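Local atomic coordinates of probable uracil-DNA glycosylase (Acanthamoeba polyphaga mimivirus, PDB entry 5X55), a protein that is a probable uracil-DNA glycosylase of the UDG-like superfamily, with an alpha/beta fold built around a parallel beta sheet. Residues Y225-K230 with P343-V348. Numbering follows the deposited sequence.
Sequences YTNLIK and PSFNSV
Asn227 and Lys230, one turn apart on their helix, both hold CG anti to the backbone N (chi1 -175° and 173°), beside the carbonyl carbon of their own residue; from there the Asn227 amide and the extended Lys230 chain continue to 343-348. The Asn227 amide donates through ND2 to Val348 O at 2.9 Å, a nearly straight bond that leaves the acceptor in the amide plane. Phe345 O lies 3.3 Å from the same ND2, but at a poor angle; that oxygen accepts from His350 NE2 and, weakly, from Val348 N. Lys230 brings NZ to 2.8 Å from Asn346 O, which also receives a water that is weakly bonded to Asn227 ND2. Asn227 CB meets Phe345 CE1 at 3.6 Å, obliquely to the ring, the amide and ring planes being 57° apart. The phenyl ring also stacks on His350 and makes an edge-to-face contact with Trp295. Just before the 3-10 segment 345-347, Ser344 O accepts from Ser347 N and OG, while Ser344 OG donates to Asn346 OD1. Helix side-chain donors thus meet carbonyls in and just after a short 3-10 segment, joining helix 219-230 to the connection between strand 338-342 and helix 350-360 in this alpha/beta UDG-like fold.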
loop_
_atom_site.group_PDB
_atom_site.type_symbol
_atom_site.label_atom_id
_atom_site.label_comp_id
_atom_site.label_asym_id
_atom_site.label_seq_id
_atom_site.Cartn_x
_atom_site.Cartn_y
_atom_site.Cartn_z
ATOM N N TYR A 225 -1.531 -5.495 14.639
ATOM C CA TYR A 225 -2.536 -6.242 15.403
ATOM C C TYR A 225 -2.418 -5.963 16.900
ATOM O O TYR A 225 -3.423 -5.751 17.587
ATOM C CB TYR A 225 -2.381 -7.745 15.162
ATOM C CG TYR A 225 -2.785 -8.266 13.806
ATOM C CD1 TYR A 225 -3.706 -7.597 13.005
ATOM C CD2 TYR A 225 -2.252 -9.461 13.331
ATOM C CE1 TYR A 225 -4.076 -8.107 11.770
ATOM C CE2 TYR A 225 -2.621 -9.980 12.106
ATOM C CZ TYR A 225 -3.517 -9.301 11.326
ATOM O OH TYR A 225 -3.847 -9.845 10.111
ATOM N N THR A 226 -1.191 -5.995 17.432
ATOM C CA THR A 226 -0.978 -5.692 18.846
ATOM C C THR A 226 -1.561 -4.329 19.204
ATOM O O THR A 226 -2.191 -4.173 20.251
ATOM C CB THR A 226 0.528 -5.748 19.172
ATOM O OG1 THR A 226 1.005 -7.095 19.035
ATOM C CG2 THR A 226 0.838 -5.250 20.599
ATOM N N ASN A 227 -1.356 -3.329 18.339
ATOM C CA ASN A 227 -1.930 -2.005 18.565
ATOM C C ASN A 227 -3.458 -2.046 18.546
ATOM O O ASN A 227 -4.116 -1.412 19.386
ATOM C CB ASN A 227 -1.399 -1.022 17.511
ATOM C CG ASN A 227 -1.860 0.400 17.749
ATOM O OD1 ASN A 227 -2.938 0.806 17.305
ATOM N ND2 ASN A 227 -1.044 1.171 18.458
ATOM N N LEU A 228 -4.049 -2.777 17.595
ATOM C CA LEU A 228 -5.514 -2.883 17.574
ATOM C C LEU A 228 -6.042 -3.506 18.862
ATOM O O LEU A 228 -7.054 -3.051 19.409
ATOM C CB LEU A 228 -5.977 -3.686 16.363
ATOM C CG LEU A 228 -5.893 -2.935 15.026
ATOM C CD1 LEU A 228 -5.614 -3.898 13.887
ATOM C CD2 LEU A 228 -7.200 -2.174 14.778
ATOM N N ILE A 229 -5.359 -4.542 19.367
ATOM C CA ILE A 229 -5.770 -5.181 20.617
ATOM C C ILE A 229 -5.664 -4.195 21.782
ATOM O O ILE A 229 -6.593 -4.052 22.591
ATOM C CB ILE A 229 -4.934 -6.458 20.852
ATOM C CG1 ILE A 229 -5.422 -7.580 19.926
ATOM C CG2 ILE A 229 -5.028 -6.927 22.305
ATOM C CD1 ILE A 229 -4.353 -8.573 19.536
ATOM N N LYS A 230 -4.542 -3.470 21.857
ATOM C CA LYS A 230 -4.301 -2.526 22.950
ATOM C C LYS A 230 -5.386 -1.455 23.059
ATOM O O LYS A 230 -5.738 -1.028 24.168
ATOM C CB LYS A 230 -2.936 -1.872 22.757
ATOM C CG LYS A 230 -2.625 -0.757 23.708
ATOM C CD LYS A 230 -1.151 -0.361 23.601
ATOM C CE LYS A 230 -0.931 1.004 24.236
ATOM N NZ LYS A 230 0.512 1.353 24.337
ATOM N N PRO A 343 5.308 10.556 17.803
ATOM C CA PRO A 343 5.288 9.482 18.806
ATOM C C PRO A 343 5.552 8.111 18.207
ATOM O O PRO A 343 5.478 7.899 16.993
ATOM C CB PRO A 343 3.866 9.560 19.381
ATOM C CG PRO A 343 3.060 10.271 18.330
ATOM C CD PRO A 343 4.011 11.258 17.711
ATOM N N SER A 344 5.868 7.170 19.097
ATOM C CA SER A 344 6.067 5.785 18.702
ATOM C C SER A 344 4.755 5.146 18.247
ATOM O O SER A 344 3.667 5.479 18.724
ATOM C CB SER A 344 6.651 4.967 19.856
ATOM O OG SER A 344 5.711 4.818 20.894
ATOM N N PHE A 345 4.886 4.186 17.332
ATOM C CA PHE A 345 3.721 3.508 16.785
ATOM C C PHE A 345 2.844 2.925 17.883
ATOM O O PHE A 345 1.618 3.084 17.855
ATOM C CB PHE A 345 4.160 2.402 15.820
ATOM C CG PHE A 345 3.003 1.629 15.243
ATOM C CD1 PHE A 345 2.482 0.514 15.912
ATOM C CD2 PHE A 345 2.397 2.055 14.061
ATOM C CE1 PHE A 345 1.394 -0.174 15.385
ATOM C CE2 PHE A 345 1.310 1.380 13.531
ATOM C CZ PHE A 345 0.812 0.256 14.186
ATOM N N ASN A 346 3.445 2.231 18.847
ATOM C CA ASN A 346 2.626 1.494 19.802
ATOM C C ASN A 346 1.977 2.382 20.860
ATOM O O ASN A 346 1.215 1.868 21.678
ATOM C CB ASN A 346 3.430 0.360 20.477
ATOM C CG ASN A 346 4.617 0.850 21.319
ATOM O OD1 ASN A 346 4.865 2.049 21.472
ATOM N ND2 ASN A 346 5.351 -0.108 21.884
ATOM N N SER A 347 2.227 3.689 20.847
ATOM C CA SER A 347 1.610 4.597 21.805
ATOM C C SER A 347 0.422 5.369 21.234
ATOM O O SER A 347 -0.274 6.039 21.998
ATOM C CB SER A 347 2.652 5.596 22.340
ATOM O OG SER A 347 2.925 6.603 21.378
ATOM N N VAL A 348 0.171 5.293 19.922
ATOM C CA VAL A 348 -0.892 6.051 19.263
ATOM C C VAL A 348 -2.050 5.118 18.969
ATOM O O VAL A 348 -1.852 3.962 18.565
ATOM C CB VAL A 348 -0.396 6.709 17.958
ATOM C CG1 VAL A 348 -1.523 7.492 17.280
ATOM C CG2 VAL A 348 0.808 7.601 18.207
HETATM O O HOH W 1 0.602 -1.099 20.394
#